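Local coordinates for protein uroporphyrinogen-III C-methyltransferase (PDB 1S4D) that catalyses the two successive S-adenosyl-L-methionine-dependent methylations at C-2 and C-7 that convert uroporphyrinogen III to precorrin-2, a step toward cobalamin and siroheme, at residues B[205-211]-B[241-247]. Numbering follows the deposited sequence.
With SAH (S-adenosyl-L-homocysteine), chain Q.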
ATOM      1  N   GLU B 205     -22.832  -5.144 -11.012  1.00 19.52           N
ATOM      2  CA  GLU B 205     -21.802  -5.460 -10.033  1.00 19.47           C
ATOM      3  C   GLU B 205     -21.603  -4.274  -9.077  1.00 19.45           C
ATOM      4  O   GLU B 205     -21.551  -3.126  -9.541  1.00 19.05           O
ATOM      5  CB  GLU B 205     -20.509  -5.829 -10.720  1.00 19.51           C
ATOM      6  CG  GLU B 205     -19.313  -5.915  -9.808  1.00 19.62           C
ATOM      7  CD  GLU B 205     -18.146  -6.583 -10.483  1.00 21.51           C
ATOM      8  OE1 GLU B 205     -17.437  -7.354  -9.802  1.00 22.27           O
ATOM      9  OE2 GLU B 205     -17.942  -6.349 -11.700  1.00 22.06           O
ATOM     10  N   PRO B 206     -21.518  -4.553  -7.763  1.00 19.22           N
ATOM     11  CA  PRO B 206     -21.377  -3.499  -6.751  1.00 18.75           C
ATOM     12  C   PRO B 206     -20.093  -2.709  -6.925  1.00 18.31           C
ATOM     13  O   PRO B 206     -19.063  -3.242  -7.325  1.00 17.66           O
ATOM     14  CB  PRO B 206     -21.329  -4.273  -5.424  1.00 19.09           C
ATOM     15  CG  PRO B 206     -21.850  -5.643  -5.726  1.00 18.54           C
ATOM     16  CD  PRO B 206     -21.550  -5.899  -7.151  1.00 18.95           C
ATOM     17  N   VAL B 207     -20.194  -1.429  -6.598  1.00 18.23           N
ATOM     18  CA  VAL B 207     -19.143  -0.431  -6.757  1.00 17.75           C
ATOM     19  C   VAL B 207     -19.257   0.492  -5.524  1.00 17.97           C
ATOM     20  O   VAL B 207     -20.360   0.782  -5.055  1.00 17.45           O
ATOM     21  CB  VAL B 207     -19.391   0.368  -8.076  1.00 17.61           C
ATOM     22  CG1 VAL B 207     -18.655   1.686  -8.112  1.00 17.04           C
ATOM     23  CG2 VAL B 207     -19.052  -0.468  -9.287  1.00 16.89           C
ATOM     24  N   ALA B 208     -18.127   0.932  -4.983  1.00 18.23           N
ATOM     25  CA  ALA B 208     -18.148   1.960  -3.937  1.00 18.28           C
ATOM     26  C   ALA B 208     -17.198   3.077  -4.321  1.00 18.77           C
ATOM     27  O   ALA B 208     -16.178   2.832  -4.964  1.00 18.99           O
ATOM     28  CB  ALA B 208     -17.776   1.386  -2.582  1.00 17.58           C
ATOM     29  N   PHE B 209     -17.560   4.305  -3.952  1.00 19.19           N
ATOM     30  CA  PHE B 209     -16.708   5.473  -4.107  1.00 19.35           C
ATOM     31  C   PHE B 209     -16.355   5.844  -2.695  1.00 19.23           C
ATOM     32  O   PHE B 209     -17.245   5.919  -1.829  1.00 19.41           O
ATOM     33  CB  PHE B 209     -17.484   6.644  -4.743  1.00 19.81           C
ATOM     34  CG  PHE B 209     -17.716   6.500  -6.220  1.00 21.49           C
ATOM     35  CD1 PHE B 209     -16.960   7.231  -7.122  1.00 22.41           C
ATOM     36  CD2 PHE B 209     -18.701   5.628  -6.706  1.00 23.33           C
ATOM     37  CE1 PHE B 209     -17.153   7.089  -8.492  1.00 24.97           C
ATOM     38  CE2 PHE B 209     -18.913   5.472  -8.076  1.00 25.12           C
ATOM     39  CZ  PHE B 209     -18.139   6.204  -8.978  1.00 25.83           C
ATOM     40  N   VAL B 210     -15.071   6.067  -2.440  1.00 18.77           N
ATOM     41  CA  VAL B 210     -14.641   6.532  -1.131  1.00 18.59           C
ATOM     42  C   VAL B 210     -13.880   7.844  -1.309  1.00 19.24           C
ATOM     43  O   VAL B 210     -12.761   7.868  -1.839  1.00 18.92           O
ATOM     44  CB  VAL B 210     -13.800   5.459  -0.367  1.00 18.49           C
ATOM     45  CG1 VAL B 210     -13.558   5.884   1.072  1.00 17.91           C
ATOM     46  CG2 VAL B 210     -14.484   4.073  -0.394  1.00 16.87           C
ATOM     47  N   CYS B 211     -14.505   8.932  -0.875  1.00 19.98           N
ATOM     48  CA  CYS B 211     -13.922  10.261  -0.999  1.00 21.19           C
ATOM     49  C   CYS B 211     -13.278  10.696   0.283  1.00 20.94           C
ATOM     50  O   CYS B 211     -13.878  10.577   1.368  1.00 21.12           O
ATOM     51  CB  CYS B 211     -14.979  11.290  -1.401  1.00 21.60           C
ATOM     52  SG  CYS B 211     -15.772  10.872  -2.975  1.00 26.73           S
ATOM     53  N   ALA B 241     -10.989  10.496  -4.677  1.00 17.66           N
ATOM     54  CA  ALA B 241     -11.820   9.350  -4.362  1.00 17.72           C
ATOM     55  C   ALA B 241     -11.155   8.080  -4.838  1.00 18.18           C
ATOM     56  O   ALA B 241     -10.432   8.083  -5.817  1.00 18.79           O
ATOM     57  CB  ALA B 241     -13.195   9.492  -5.013  1.00 17.82           C
ATOM     58  N   ILE B 242     -11.385   6.980  -4.152  1.00 18.37           N
ATOM     59  CA  ILE B 242     -10.964   5.719  -4.716  1.00 18.75           C
ATOM     60  C   ILE B 242     -12.250   5.009  -5.139  1.00 19.09           C
ATOM     61  O   ILE B 242     -13.214   4.968  -4.370  1.00 19.70           O
ATOM     62  CB  ILE B 242     -10.178   4.905  -3.662  1.00 19.23           C
ATOM     63  CG1 ILE B 242      -8.762   5.460  -3.497  1.00 18.50           C
ATOM     64  CG2 ILE B 242     -10.211   3.391  -3.986  1.00 18.58           C
ATOM     65  CD1 ILE B 242      -7.789   5.003  -4.567  1.00 19.33           C
ATOM     66  N   VAL B 243     -12.278   4.476  -6.357  1.00 18.54           N
ATOM     67  CA  VAL B 243     -13.411   3.691  -6.819  1.00 18.12           C
ATOM     68  C   VAL B 243     -13.066   2.206  -6.862  1.00 18.39           C
ATOM     69  O   VAL B 243     -12.147   1.791  -7.599  1.00 19.12           O
ATOM     70  CB  VAL B 243     -13.838   4.079  -8.214  1.00 18.29           C
ATOM     71  CG1 VAL B 243     -15.192   3.444  -8.519  1.00 17.72           C
ATOM     72  CG2 VAL B 243     -13.877   5.601  -8.372  1.00 17.55           C
ATOM     73  N   VAL B 244     -13.798   1.418  -6.073  1.00 17.64           N
ATOM     74  CA  VAL B 244     -13.563  -0.023  -5.944  1.00 17.06           C
ATOM     75  C   VAL B 244     -14.720  -0.785  -6.550  1.00 16.67           C
ATOM     76  O   VAL B 244     -15.884  -0.493  -6.270  1.00 17.30           O
ATOM     77  CB  VAL B 244     -13.346  -0.455  -4.437  1.00 17.53           C
ATOM     78  CG1 VAL B 244     -14.534  -0.042  -3.559  1.00 17.01           C
ATOM     79  CG2 VAL B 244     -13.063  -1.956  -4.300  1.00 15.30           C
ATOM     80  N   VAL B 245     -14.390  -1.770  -7.363  1.00 16.06           N
ATOM     81  CA  VAL B 245     -15.376  -2.581  -8.051  1.00 15.67           C
ATOM     82  C   VAL B 245     -15.276  -4.018  -7.526  1.00 16.51           C
ATOM     83  O   VAL B 245     -14.152  -4.575  -7.364  1.00 16.52           O
ATOM     84  CB  VAL B 245     -15.121  -2.533  -9.571  1.00 15.53           C
ATOM     85  CG1 VAL B 245     -16.142  -3.354 -10.326  1.00 15.10           C
ATOM     86  CG2 VAL B 245     -15.129  -1.071 -10.070  1.00 14.80           C
ATOM     87  N   GLY B 246     -16.433  -4.609  -7.215  1.00 16.80           N
ATOM     88  CA  GLY B 246     -16.498  -6.016  -6.857  1.00 17.24           C
ATOM     89  C   GLY B 246     -17.026  -6.393  -5.491  1.00 18.03           C
ATOM     90  O   GLY B 246     -17.370  -5.556  -4.656  1.00 19.01           O
ATOM     91  N   GLU B 247     -17.070  -7.689  -5.241  1.00 18.54           N
ATOM     92  CA  GLU B 247     -17.893  -8.217  -4.155  1.00 18.30           C
ATOM     93  C   GLU B 247     -17.444  -7.760  -2.784  1.00 17.88           C
ATOM     94  O   GLU B 247     -18.266  -7.694  -1.866  1.00 17.69           O
ATOM     95  CB  GLU B 247     -18.008  -9.751  -4.243  1.00 18.47           C
ATOM     96  CG  GLU B 247     -18.809 -10.242  -5.451  1.00 19.20           C
ATOM     97  CD  GLU B 247     -20.245  -9.731  -5.477  1.00 22.12           C
ATOM     98  OE1 GLU B 247     -20.694  -9.321  -6.571  1.00 22.72           O
ATOM     99  OE2 GLU B 247     -20.935  -9.755  -4.418  1.00 22.80           O
TER
HETATM  100  N   SAH Q1511       0.378   8.091  -4.229  1.00 49.49           N
HETATM  101  CA  SAH Q1511      -1.016   8.271  -3.863  1.00 49.98           C
HETATM  102  CB  SAH Q1511      -1.848   8.534  -5.105  1.00 49.79           C
HETATM  103  CG  SAH Q1511      -1.833   9.981  -5.562  1.00 50.97           C
HETATM  104  SD  SAH Q1511      -2.506  10.291  -7.216  1.00 50.56           S
HETATM  105  C   SAH Q1511      -1.532   7.082  -3.043  1.00 49.87           C
HETATM  106  O   SAH Q1511      -0.822   6.112  -2.785  1.00 50.06           O
HETATM  107  OXT SAH Q1511      -2.669   7.031  -2.581  1.00 49.14           O
HETATM  108  C5' SAH Q1511      -4.022  10.995  -6.488  1.00 51.61           C
HETATM  109  C4' SAH Q1511      -5.240  10.072  -6.357  1.00 50.94           C
HETATM  110  O4' SAH Q1511      -5.162   9.262  -5.202  1.00 50.90           O
HETATM  111  C3' SAH Q1511      -6.592  10.758  -6.181  1.00 50.26           C
HETATM  112  O3' SAH Q1511      -7.138  11.323  -7.342  1.00 49.28           O
HETATM  113  C2' SAH Q1511      -7.460   9.666  -5.579  1.00 50.56           C
HETATM  114  O2' SAH Q1511      -7.926   8.717  -6.517  1.00 49.13           O
HETATM  115  C1' SAH Q1511      -6.448   8.976  -4.680  1.00 50.89           C
HETATM  116  N9  SAH Q1511      -6.502   9.424  -3.270  1.00 49.44           N
HETATM  117  C8  SAH Q1511      -5.473  10.018  -2.615  1.00 47.71           C
HETATM  118  N7  SAH Q1511      -5.848  10.277  -1.361  1.00 48.09           N
HETATM  119  C5  SAH Q1511      -7.109   9.871  -1.183  1.00 49.34           C
HETATM  120  C6  SAH Q1511      -7.959   9.902  -0.076  1.00 48.89           C
HETATM  121  N6  SAH Q1511      -7.553  10.398   1.078  1.00 45.75           N
HETATM  122  N1  SAH Q1511      -9.238   9.395  -0.192  1.00 49.07           N
HETATM  123  C2  SAH Q1511      -9.646   8.856  -1.394  1.00 49.90           C
HETATM  124  N3  SAH Q1511      -8.799   8.826  -2.488  1.00 49.66           N
HETATM  125  C4  SAH Q1511      -7.543   9.323  -2.387  1.00 49.78           C
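One end of an antiparallel pair of inner strands in the mixed sheet, 206-211 and 241-245, whose N-to-C directions make 164°, lines part of the S-adenosyl-L-homocysteine pocket. Two reciprocal backbone pairs, Ala208 with Val244 and Val210 with Ile242, set the register, and Gly246 N extends the ladder to Pro206 O at 3.0 Å with a nearly straight bond (172°). Val207, Phe209, Val243 and Val245 share the face toward helix 225-235. There Val243 CG1, placed trans to the backbone nitrogen by a chi1 of -168°, sits over the Phe209 ring centre, 4.1 Å from the centroid in a CH-pi contact, while Val243 CG2 approaches the CD1-CE1 side, 3.6 Å from Phe209 CE1. On the other face, Ala208 CB meets Val244 CG1 at 3.7 Å. At the end away from the ligand, extended Glu205 brings OE1 to 3.4 Å from Gly246 CA and also salt-bridges Arg201. Replacing it with alanine would probably cost Arg201 this carboxylate mate and uncover Gly246 and Val245 CG1. At the ligand end, Ile242 CG1 lies 3.5 Å from adenine N3, and Ala241 O accepts a hydrogen bond from ribose O2' (2.7 Å). The adjacent Ile242 N to Val210 O bond is consistent with the ladder holding that carbonyl in place for the ribose hydroxyl.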